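Local coordinates for protein CRISPR-associated endoribonuclease Cse3 (Thermus thermophilus, PDB 2Y8W) that cleaves CRISPR transcripts as an endoribonuclease, retains the processed crRNA and so serves bacterial adaptive immunity against viruses and plasmids, at residues Glu43-Leu48 against Thr67-Asp72; Arg51-Arg56 against Arg100-Ala105; Gly137-Leu142 against Gly182-Val187. All coordinates share one frame; numbering follows the deposited sequence.

Contact 1: Glu43-Leu48 against Thr67-Asp72; sequences EGRERL and TLTEPD. With nucleotides of chain B.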
loop_
_atom_site.group_PDB
_atom_site.type_symbol
_atom_site.label_atom_id
_atom_site.label_comp_id
_atom_site.label_asym_id
_atom_site.label_seq_id
_atom_site.Cartn_x
_atom_site.Cartn_y
_atom_site.Cartn_z
ATOM N N GLU A 43 -1.824 -0.752 20.997
ATOM C CA GLU A 43 -1.368 0.418 21.743
ATOM C C GLU A 43 -1.529 1.717 20.946
ATOM O O GLU A 43 -1.174 2.796 21.428
ATOM C CB GLU A 43 0.096 0.239 22.152
ATOM C CG GLU A 43 0.316 -0.912 23.134
ATOM C CD GLU A 43 1.777 -1.234 23.330
ATOM O OE1 GLU A 43 2.600 -0.786 22.507
ATOM O OE2 GLU A 43 2.103 -1.944 24.302
ATOM N N GLY A 44 -2.053 1.604 19.726
ATOM C CA GLY A 44 -2.291 2.756 18.871
ATOM C C GLY A 44 -1.018 3.403 18.351
ATOM O O GLY A 44 -0.979 4.610 18.116
ATOM N N ARG A 45 0.027 2.604 18.162
ATOM C CA ARG A 45 1.319 3.145 17.749
ATOM C C ARG A 45 1.689 2.703 16.346
ATOM O O ARG A 45 2.823 2.892 15.918
ATOM C CB ARG A 45 2.425 2.666 18.688
ATOM C CG ARG A 45 2.308 3.144 20.116
ATOM C CD ARG A 45 3.508 2.663 20.925
ATOM N NE ARG A 45 3.584 1.205 20.987
ATOM C CZ ARG A 45 4.669 0.498 20.690
ATOM N NH1 ARG A 45 5.780 1.114 20.310
ATOM N NH2 ARG A 45 4.646 -0.826 20.777
ATOM N N GLU A 46 0.744 2.109 15.634
ATOM C CA GLU A 46 1.091 1.411 14.400
ATOM C C GLU A 46 0.159 1.767 13.254
ATOM O O GLU A 46 -1.032 2.057 13.453
ATOM C CB GLU A 46 1.104 -0.109 14.635
ATOM C CG GLU A 46 1.562 -0.957 13.441
ATOM C CD GLU A 46 2.934 -0.566 12.937
ATOM O OE1 GLU A 46 3.954 -1.046 13.492
ATOM O OE2 GLU A 46 2.988 0.224 11.974
ATOM N N ARG A 47 0.731 1.773 12.054
ATOM C CA ARG A 47 -0.024 1.854 10.816
ATOM C C ARG A 47 0.670 0.918 9.834
ATOM O O ARG A 47 1.645 1.308 9.179
ATOM C CB ARG A 47 -0.023 3.278 10.272
ATOM C CG ARG A 47 -0.396 3.406 8.786
ATOM C CD ARG A 47 -1.883 3.187 8.515
ATOM N NE ARG A 47 -2.239 1.770 8.359
ATOM C CZ ARG A 47 -3.495 1.338 8.266
ATOM N NH1 ARG A 47 -4.494 2.216 8.340
ATOM N NH2 ARG A 47 -3.754 0.039 8.118
ATOM N N LEU A 48 0.209 -0.330 9.774
ATOM C CA LEU A 48 0.817 -1.292 8.859
ATOM C C LEU A 48 0.330 -0.987 7.462
ATOM O O LEU A 48 -0.851 -0.698 7.253
ATOM C CB LEU A 48 0.465 -2.735 9.237
ATOM C CG LEU A 48 1.298 -3.814 8.520
ATOM C CD1 LEU A 48 1.497 -5.034 9.410
ATOM C CD2 LEU A 48 0.643 -4.217 7.220
ATOM N N THR A 67 6.057 -1.003 8.387
ATOM C CA THR A 67 5.498 -0.808 9.717
ATOM C C THR A 67 6.213 0.342 10.431
ATOM O O THR A 67 7.369 0.652 10.133
ATOM C CB THR A 67 5.584 -2.108 10.557
ATOM O OG1 THR A 67 6.943 -2.567 10.592
ATOM C CG2 THR A 67 4.715 -3.195 9.939
ATOM N N LEU A 68 5.514 0.985 11.360
ATOM C CA LEU A 68 6.092 2.088 12.116
ATOM C C LEU A 68 6.929 1.530 13.246
ATOM O O LEU A 68 7.875 2.167 13.706
ATOM C CB LEU A 68 4.997 2.990 12.669
ATOM C CG LEU A 68 4.101 3.608 11.589
ATOM C CD1 LEU A 68 3.174 4.653 12.194
ATOM C CD2 LEU A 68 4.944 4.207 10.470
ATOM N N THR A 69 6.572 0.331 13.688
ATOM C CA THR A 69 7.308 -0.307 14.771
ATOM C C THR A 69 7.972 -1.574 14.256
ATOM O O THR A 69 7.647 -2.063 13.172
ATOM C CB THR A 69 6.403 -0.627 15.970
ATOM O OG1 THR A 69 5.502 -1.693 15.639
ATOM C CG2 THR A 69 5.613 0.613 16.376
ATOM N N GLU A 70 8.898 -2.106 15.040
ATOM C CA GLU A 70 9.642 -3.285 14.636
ATOM C C GLU A 70 8.765 -4.526 14.652
ATOM O O GLU A 70 8.234 -4.895 15.692
ATOM C CB GLU A 70 10.844 -3.499 15.560
ATOM C CG GLU A 70 11.711 -4.661 15.116
ATOM C CD GLU A 70 12.988 -4.774 15.908
ATOM O OE1 GLU A 70 13.125 -4.079 16.942
ATOM O OE2 GLU A 70 13.856 -5.560 15.486
ATOM N N PRO A 71 8.632 -5.185 13.497
ATOM C CA PRO A 71 7.755 -6.348 13.328
ATOM C C PRO A 71 8.395 -7.642 13.779
ATOM O O PRO A 71 9.612 -7.805 13.692
ATOM C CB PRO A 71 7.547 -6.396 11.813
ATOM C CG PRO A 71 8.833 -5.868 11.267
ATOM C CD PRO A 71 9.210 -4.745 12.213
ATOM N N ASP A 72 7.558 -8.560 14.244
ATOM C CA ASP A 72 8.006 -9.866 14.696
ATOM C C ASP A 72 7.391 -10.933 13.796
ATOM O O ASP A 72 6.235 -11.310 13.970
ATOM C CB ASP A 72 7.590 -10.059 16.157
ATOM C CG ASP A 72 7.777 -11.477 16.635
ATOM O OD1 ASP A 72 8.489 -12.246 15.961
ATOM O OD2 ASP A 72 7.206 -11.818 17.693
ATOM P P DG B 17 -7.226 0.095 9.789
ATOM O OP1 DG B 17 -6.269 -0.600 10.677
ATOM O OP2 DG B 17 -6.753 0.592 8.474
ATOM O "O5'" DG B 17 -8.487 -0.814 9.476
ATOM C "C5'" DG B 17 -9.226 -1.451 10.488
ATOM C "C4'" DG B 17 -10.471 -2.093 9.921
ATOM O "O4'" DG B 17 -11.236 -1.109 9.150
ATOM C "C3'" DG B 17 -10.335 -3.241 8.929
ATOM O "O3'" DG B 17 -10.057 -4.532 9.422
ATOM C "C2'" DG B 17 -11.693 -3.254 8.270
ATOM C "C1'" DG B 17 -12.049 -1.792 8.215
ATOM N N9 DG B 17 -12.068 -1.264 6.839
ATOM C C8 DG B 17 -11.146 -0.560 6.103
ATOM N N7 DG B 17 -11.599 -0.311 4.891
ATOM C C5 DG B 17 -12.866 -0.900 4.846
ATOM C C6 DG B 17 -13.849 -0.987 3.823
ATOM O O6 DG B 17 -13.793 -0.525 2.684
ATOM N N1 DG B 17 -14.994 -1.685 4.223
ATOM C C2 DG B 17 -15.186 -2.242 5.457
ATOM N N2 DG B 17 -16.356 -2.880 5.666
ATOM N N3 DG B 17 -14.275 -2.174 6.419
ATOM C C4 DG B 17 -13.158 -1.497 6.046
ATOM P P G B 16 -6.295 5.374 7.849
ATOM O OP1 G B 16 -4.941 5.007 8.341
ATOM O OP2 G B 16 -6.567 5.326 6.391
ATOM O "O5'" G B 16 -7.398 4.534 8.608
ATOM C "C5'" G B 16 -7.395 4.439 10.016
ATOM C "C4'" G B 16 -8.584 3.668 10.505
ATOM O "O4'" G B 16 -9.805 4.303 10.043
ATOM C "C3'" G B 16 -8.729 2.244 9.991
ATOM O "O3'" G B 16 -7.839 1.336 10.612
ATOM C "C2'" G B 16 -10.192 1.974 10.299
ATOM O "O2'" G B 16 -10.373 1.788 11.696
ATOM C "C1'" G B 16 -10.815 3.320 9.914
ATOM N N9 G B 16 -11.295 3.314 8.524
ATOM C C8 G B 16 -10.736 3.900 7.403
ATOM N N7 G B 16 -11.433 3.661 6.321
ATOM C C5 G B 16 -12.508 2.882 6.762
ATOM C C6 G B 16 -13.597 2.307 6.062
ATOM O O6 G B 16 -13.862 2.375 4.859
ATOM N N1 G B 16 -14.430 1.588 6.914
ATOM C C2 G B 16 -14.245 1.431 8.273
ATOM N N2 G B 16 -15.145 0.695 8.942
ATOM N N3 G B 16 -13.238 1.960 8.938
ATOM C C4 G B 16 -12.419 2.659 8.118
#
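Glu46 meets Leu68 and Thr69 because its CG stands anti to the backbone N (chi1 -175°) and the chain then bends at chi2 (56°), carrying the carboxylate over the loop after strand 62-67. Thr69 gives both its donors to one oxygen: OG1 stands 2.7 Å and N 3.0 Å from Glu46 OE1. The other oxygen, OE2, uses its syn lone pair for an almost straight bond from Leu68 N (2.7 Å), while Arg47 N binds OE2 from its anti side. Four donors thus fix the carboxylate, and glutamate is long enough to accept from the backbone N-H groups of Leu68 and Thr69. Alongside, the methyl Thr67 CG2 packs 3.7 Å from Leu48 CD1, the two side chains pointing the same way.

Arg47 NE and NH2 grip Leu48 O side-on, which fixes the guanidinium. NH1 bridges two phosphates of chain B, G16 OP1 (2.8 Å) and DG17 OP2 (2.8 Å), and NH2 adds a longer bond to DG17 OP2; an arginine's several coplanar N-H groups suit this. The Arg47 side chain lies about 10 Å from that of Tyr27, inferred to stabilise the transition state. Loop packs on loop beside an arginine that binds the phosphate backbone, consistent with the RNA-binding surface of a Cas6-family (RAMP) protein.

Contact 2: Arg51-Arg56 against Arg100-Ala105; sequences RLEPAR and RFRLRA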
loop_
_atom_site.group_PDB
_atom_site.type_symbol
_atom_site.label_atom_id
_atom_site.label_comp_id
_atom_site.label_asym_id
_atom_site.label_seq_id
_atom_site.Cartn_x
_atom_site.Cartn_y
_atom_site.Cartn_z
ATOM N N ARG A 51 2.161 -3.889 0.141
ATOM C CA ARG A 51 1.798 -4.003 -1.267
ATOM C C ARG A 51 2.226 -5.365 -1.787
ATOM O O ARG A 51 3.360 -5.804 -1.552
ATOM C CB ARG A 51 2.453 -2.899 -2.102
ATOM C CG ARG A 51 2.166 -3.015 -3.616
ATOM C CD ARG A 51 2.831 -1.896 -4.427
ATOM N NE ARG A 51 4.284 -1.914 -4.280
ATOM C CZ ARG A 51 4.976 -1.022 -3.578
ATOM N NH1 ARG A 51 4.346 -0.020 -2.976
ATOM N NH2 ARG A 51 6.298 -1.135 -3.478
ATOM N N LEU A 52 1.317 -6.039 -2.472
ATOM C CA LEU A 52 1.699 -7.210 -3.242
ATOM C C LEU A 52 2.349 -6.695 -4.522
ATOM O O LEU A 52 1.699 -6.036 -5.332
ATOM C CB LEU A 52 0.473 -8.056 -3.561
ATOM C CG LEU A 52 0.729 -9.176 -4.571
ATOM C CD1 LEU A 52 1.747 -10.187 -4.035
ATOM C CD2 LEU A 52 -0.579 -9.849 -4.951
ATOM N N GLU A 53 3.640 -6.948 -4.687
ATOM C CA GLU A 53 4.358 -6.351 -5.819
ATOM C C GLU A 53 3.904 -6.945 -7.141
ATOM O O GLU A 53 3.547 -8.123 -7.211
ATOM C CB GLU A 53 5.869 -6.540 -5.667
ATOM C CG GLU A 53 6.455 -5.896 -4.431
ATOM C CD GLU A 53 6.580 -4.384 -4.574
ATOM O OE1 GLU A 53 5.920 -3.799 -5.464
ATOM O OE2 GLU A 53 7.357 -3.786 -3.806
ATOM N N PRO A 54 3.912 -6.125 -8.203
ATOM C CA PRO A 54 3.650 -6.700 -9.522
ATOM C C PRO A 54 4.760 -7.679 -9.877
ATOM O O PRO A 54 5.926 -7.391 -9.632
ATOM C CB PRO A 54 3.693 -5.485 -10.451
ATOM C CG PRO A 54 4.539 -4.468 -9.728
ATOM C CD PRO A 54 4.280 -4.698 -8.263
ATOM N N ALA A 55 4.405 -8.828 -10.432
ATOM C CA ALA A 55 5.425 -9.770 -10.874
ATOM C C ALA A 55 5.662 -9.497 -12.344
ATOM O O ALA A 55 4.723 -9.195 -13.075
ATOM C CB ALA A 55 4.968 -11.204 -10.661
ATOM N N ARG A 56 6.909 -9.582 -12.780
ATOM C CA ARG A 56 7.197 -9.359 -14.191
ATOM C C ARG A 56 7.666 -10.638 -14.856
ATOM O O ARG A 56 7.911 -10.671 -16.057
ATOM C CB ARG A 56 8.214 -8.234 -14.372
ATOM C CG ARG A 56 7.589 -6.849 -14.337
ATOM C CD ARG A 56 8.648 -5.757 -14.320
ATOM N NE ARG A 56 8.067 -4.425 -14.478
ATOM C CZ ARG A 56 8.758 -3.290 -14.417
ATOM N NH1 ARG A 56 10.066 -3.322 -14.196
ATOM N NH2 ARG A 56 8.139 -2.126 -14.579
ATOM N N ARG A 100 11.595 7.892 -8.223
ATOM C CA ARG A 100 10.650 6.962 -8.819
ATOM C C ARG A 100 9.696 6.521 -7.723
ATOM O O ARG A 100 10.055 6.498 -6.546
ATOM C CB ARG A 100 11.380 5.748 -9.391
ATOM C CG ARG A 100 12.257 6.086 -10.597
ATOM C CD ARG A 100 12.936 4.853 -11.182
ATOM N NE ARG A 100 13.808 4.198 -10.211
ATOM C CZ ARG A 100 13.475 3.114 -9.518
ATOM N NH1 ARG A 100 12.290 2.549 -9.697
ATOM N NH2 ARG A 100 14.331 2.589 -8.653
ATOM N N PHE A 101 8.472 6.179 -8.095
ATOM C CA PHE A 101 7.530 5.702 -7.110
ATOM C C PHE A 101 6.664 4.574 -7.657
ATOM O O PHE A 101 6.517 4.401 -8.880
ATOM C CB PHE A 101 6.637 6.843 -6.589
ATOM C CG PHE A 101 5.547 7.256 -7.549
ATOM C CD1 PHE A 101 5.769 8.253 -8.490
ATOM C CD2 PHE A 101 4.288 6.675 -7.485
ATOM C CE1 PHE A 101 4.762 8.638 -9.372
ATOM C CE2 PHE A 101 3.281 7.052 -8.354
ATOM C CZ PHE A 101 3.513 8.037 -9.305
ATOM N N ARG A 102 6.105 3.809 -6.727
ATOM C CA ARG A 102 5.095 2.808 -7.016
ATOM C C ARG A 102 4.029 2.942 -5.942
ATOM O O ARG A 102 4.347 3.093 -4.770
ATOM C CB ARG A 102 5.697 1.397 -7.009
ATOM C CG ARG A 102 4.674 0.289 -7.241
ATOM C CD ARG A 102 5.332 -1.081 -7.332
ATOM N NE ARG A 102 6.209 -1.164 -8.499
ATOM C CZ ARG A 102 7.202 -2.037 -8.629
ATOM N NH1 ARG A 102 7.458 -2.900 -7.653
ATOM N NH2 ARG A 102 7.949 -2.040 -9.725
ATOM N N LEU A 103 2.765 2.915 -6.341
ATOM C CA LEU A 103 1.666 3.055 -5.391
ATOM C C LEU A 103 0.462 2.321 -5.935
ATOM O O LEU A 103 -0.023 2.647 -7.009
ATOM C CB LEU A 103 1.293 4.541 -5.205
ATOM C CG LEU A 103 -0.033 4.815 -4.467
ATOM C CD1 LEU A 103 -0.002 4.273 -3.031
ATOM C CD2 LEU A 103 -0.346 6.296 -4.453
ATOM N N ARG A 104 -0.024 1.329 -5.199
ATOM C CA ARG A 104 -1.305 0.736 -5.534
ATOM C C ARG A 104 -2.302 1.410 -4.606
ATOM O O ARG A 104 -2.148 1.341 -3.388
ATOM C CB ARG A 104 -1.294 -0.781 -5.307
ATOM C CG ARG A 104 -2.410 -1.516 -6.067
ATOM C CD ARG A 104 -2.587 -2.986 -5.626
ATOM N NE ARG A 104 -1.416 -3.834 -5.883
ATOM C CZ ARG A 104 -1.100 -4.337 -7.075
ATOM N NH1 ARG A 104 -1.844 -4.055 -8.140
ATOM N NH2 ARG A 104 -0.035 -5.117 -7.205
ATOM N N ALA A 105 -3.297 2.079 -5.184
ATOM C CA ALA A 105 -4.203 2.903 -4.388
ATOM C C ALA A 105 -5.654 2.761 -4.825
ATOM O O ALA A 105 -5.949 2.118 -5.821
ATOM C CB ALA A 105 -3.783 4.367 -4.448
HETATM O O HOH W 1 1.374 0.535 -2.904
HETATM O O HOH W 2 -1.179 -4.779 -2.853
#
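Arg102 reaches across to Arg51, Glu53 and Pro54, and almost every step of its side chain has a partner. CB points toward segment 51-56, and because CG is anti to the backbone N (chi1 177°) the chain runs straight out of its strand. CG lies over one face of the Arg51 guanidinium, 3.7 Å above the plane and offset toward the rim. CD follows at 3.3 Å from Arg51 NE, the aliphatic part of one arginine thereby covering the flat cation of the other. At chi3 the chain bends. NE then turns to a salt bridge with Glu181, a second carboxylate for the same group. Pro54 CG sits over the centre of the Arg102 guanidinium, a compact ring well suited to that flat face. At the tip NH1 forms a salt bridge with Glu53 OE1 (2.8 Å).

Glu53 OE1 is shared: Arg51 NE, 2.8 Å away, reaches it from the opposite face of the carboxylate, with OE1 in the guanidinium plane of Arg51, while Arg51 NH2 takes OE2. Arg51, Glu53 and Arg102 thus form a salt-bridge network. The two guanidinium planes stand 85° apart, and the carboxylate between them probably offsets their like charges. Farther along, Arg104 NH2 makes a bond of 2.7 Å to Leu52 O, arriving nearly along the carbonyl direction, with the oxygen in the guanidinium plane. A water links Arg51 NH1 to Arg104 N, and another accepts from Leu52 N and, weakly, from Arg104 NE.

Side chains and waters, not paired backbones, therefore join strand 49-52 and the chain just after it, at the margin of the four-stranded sheet, to strand 98-110 of the second sheet. Beyond these, strand 62-67 flanks Arg51 and Glu53, strand 171-186 touches Pro54 and Arg104, and helix 123-136 packs on Phe101 and Leu103.

Contact 3: Gly137-Leu142 against Gly182-Val187; sequences GGFRLL and GRLEVV
The Arg140 guanidinium carries Val187 CG2 over the centre of one face, 3.5 Å above the plane, and has Glu185 OE2 at its edge. That edge contact is a salt bridge, NH1 to OE2 2.9 Å, in which the carboxylate oxygen is met from well above its own plane and the two flat groups stand 81° apart. Phe139's ring has Glu185 O at its edge; its CD1 lies 3.6 Å from Leu184 CD1 and its CE1 is near Val186 CG2.

Glu185 CG occupies the position between N and the carbonyl carbon (chi1 58°), and beyond it the chain is extended, running alongside Arg140. Two long, oppositely charged side chains suit this solvent-facing side, where Arg140 is exposed and Glu185 partly so, while Phe139, Leu184 and Val186 turn inward to apolar surroundings, the phenylalanine packing on Ala192 and Leu196 of helix 189-198. Leu142 drapes over the strand, its CD1 3.9 Å from Arg183 CB and its CD2 beside Glu185 CG.

The backbones are held by reciprocal bonds of the hydrogen-bonded pair Arg140 and Glu185: Arg140 N to Glu185 O (2.9 Å) and Glu185 N to Arg140 O (2.8 Å). Leu142 N to Arg183 O and Val187 N to Gly138 O extend the pairing. Gly138 suits its place because, with positive phi, it is the C-prime residue of the Schellman motif that ends helix 123-136 and turns the chain into strand 139-144. The result is an antiparallel strand pair at the foot of a helix, consistent with a ferredoxin-like domain of the RAMP type, in which helices pack on an antiparallel sheet.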
loop_
_atom_site.group_PDB
_atom_site.type_symbol
_atom_site.label_atom_id
_atom_site.label_comp_id
_atom_site.label_asym_id
_atom_site.label_seq_id
_atom_site.Cartn_x
_atom_site.Cartn_y
_atom_site.Cartn_z
ATOM N N GLY A 137 0.187 15.821 0.067
ATOM C CA GLY A 137 1.037 15.017 0.925
ATOM C C GLY A 137 2.501 15.426 0.894
ATOM O O GLY A 137 3.351 14.726 1.441
ATOM N N GLY A 138 2.791 16.556 0.248
ATOM C CA GLY A 138 4.131 17.123 0.257
ATOM C C GLY A 138 5.045 16.633 -0.849
ATOM O O GLY A 138 6.250 16.898 -0.826
ATOM N N PHE A 139 4.479 15.909 -1.810
ATOM C CA PHE A 139 5.214 15.513 -3.008
ATOM C C PHE A 139 4.619 16.276 -4.185
ATOM O O PHE A 139 3.781 17.149 -4.008
ATOM C CB PHE A 139 5.063 14.014 -3.285
ATOM C CG PHE A 139 5.760 13.123 -2.296
ATOM C CD1 PHE A 139 7.124 12.877 -2.402
ATOM C CD2 PHE A 139 5.049 12.494 -1.295
ATOM C CE1 PHE A 139 7.757 12.030 -1.507
ATOM C CE2 PHE A 139 5.684 11.650 -0.406
ATOM C CZ PHE A 139 7.028 11.424 -0.506
ATOM N N ARG A 140 5.028 15.920 -5.395
ATOM C CA ARG A 140 4.346 16.429 -6.570
ATOM C C ARG A 140 4.659 15.530 -7.750
ATOM O O ARG A 140 5.817 15.245 -8.023
ATOM C CB ARG A 140 4.810 17.865 -6.865
ATOM C CG ARG A 140 3.956 18.600 -7.848
ATOM C CD ARG A 140 4.557 19.970 -8.127
ATOM N NE ARG A 140 4.465 20.855 -6.967
ATOM C CZ ARG A 140 5.486 21.539 -6.453
ATOM N NH1 ARG A 140 6.705 21.419 -6.960
ATOM N NH2 ARG A 140 5.287 22.336 -5.416
ATOM N N LEU A 141 3.626 15.075 -8.440
ATOM C CA LEU A 141 3.824 14.248 -9.617
ATOM C C LEU A 141 4.515 15.065 -10.711
ATOM O O LEU A 141 4.082 16.177 -11.033
ATOM C CB LEU A 141 2.484 13.713 -10.112
ATOM C CG LEU A 141 2.579 12.710 -11.256
ATOM C CD1 LEU A 141 3.241 11.422 -10.758
ATOM C CD2 LEU A 141 1.178 12.427 -11.803
ATOM N N LEU A 142 5.580 14.509 -11.286
ATOM C CA LEU A 142 6.315 15.208 -12.337
ATOM C C LEU A 142 5.468 15.313 -13.597
ATOM O O LEU A 142 4.719 14.400 -13.942
ATOM C CB LEU A 142 7.644 14.512 -12.644
ATOM C CG LEU A 142 8.700 14.626 -11.541
ATOM C CD1 LEU A 142 10.056 14.120 -12.034
ATOM C CD2 LEU A 142 8.804 16.060 -11.059
ATOM N N GLY A 182 5.658 5.788 -11.566
ATOM C CA GLY A 182 6.043 7.030 -12.195
ATOM C C GLY A 182 7.171 7.750 -11.506
ATOM O O GLY A 182 7.980 7.143 -10.812
ATOM N N ARG A 183 7.218 9.062 -11.711
ATOM C CA ARG A 183 8.242 9.879 -11.099
ATOM C C ARG A 183 7.599 11.074 -10.421
ATOM O O ARG A 183 6.667 11.679 -10.945
ATOM C CB ARG A 183 9.275 10.320 -12.139
ATOM C CG ARG A 183 10.002 9.138 -12.759
ATOM C CD ARG A 183 11.211 9.538 -13.586
ATOM N NE ARG A 183 11.998 8.350 -13.899
ATOM C CZ ARG A 183 13.012 7.915 -13.161
ATOM N NH1 ARG A 183 13.382 8.590 -12.081
ATOM N NH2 ARG A 183 13.663 6.812 -13.504
ATOM N N LEU A 184 8.094 11.394 -9.238
ATOM C CA LEU A 184 7.605 12.544 -8.496
ATOM C C LEU A 184 8.770 13.343 -7.938
ATOM O O LEU A 184 9.931 12.959 -8.092
ATOM C CB LEU A 184 6.673 12.095 -7.363
ATOM C CG LEU A 184 7.189 11.004 -6.411
ATOM C CD1 LEU A 184 8.335 11.506 -5.532
ATOM C CD2 LEU A 184 6.044 10.482 -5.535
ATOM N N GLU A 185 8.456 14.473 -7.303
ATOM C CA GLU A 185 9.469 15.257 -6.624
ATOM C C GLU A 185 9.019 15.513 -5.193
ATOM O O GLU A 185 7.820 15.512 -4.885
ATOM C CB GLU A 185 9.729 16.581 -7.358
ATOM C CG GLU A 185 8.490 17.450 -7.513
ATOM C CD GLU A 185 8.777 18.791 -8.180
ATOM O OE1 GLU A 185 9.957 19.219 -8.209
ATOM O OE2 GLU A 185 7.812 19.415 -8.674
ATOM N N VAL A 186 9.992 15.689 -4.312
ATOM C CA VAL A 186 9.717 16.035 -2.934
ATOM C C VAL A 186 9.522 17.543 -2.866
ATOM O O VAL A 186 10.318 18.294 -3.429
ATOM C CB VAL A 186 10.902 15.650 -2.039
ATOM C CG1 VAL A 186 10.674 16.163 -0.632
ATOM C CG2 VAL A 186 11.093 14.137 -2.063
ATOM N N VAL A 187 8.466 17.985 -2.184
ATOM C CA VAL A 187 8.248 19.419 -2.013
ATOM C C VAL A 187 8.535 19.814 -0.566
ATOM O O VAL A 187 9.373 20.674 -0.303
ATOM C CB VAL A 187 6.820 19.819 -2.397
ATOM C CG1 VAL A 187 6.614 21.335 -2.222
ATOM C CG2 VAL A 187 6.526 19.395 -3.817
#

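How the contacts relate
From the N terminus, contact 1 comes first: it closes a loop of 18 residues holding strands 49-52 and 62-67, and fastens the chain after helix 38-42 to the loop between strands 62-67 and 81-89 of the four-stranded sheet. Contact 2 crosses it, since 51-56 lies inside that loop and 100-105 beyond it; its longer span joins the first sheet to the second. Contact 3 follows in series, closing 39 residues, largely strand, within the second sheet. Contacts 2 and 3 touch where strands 98-110 and 171-186 run side by side, with a probable hydrogen bond from Phe101 N to Gly182 O (2.9 Å) and Phe101 against Leu141. Contact 1, beside the bound nucleic acid, stays apart from contact 3.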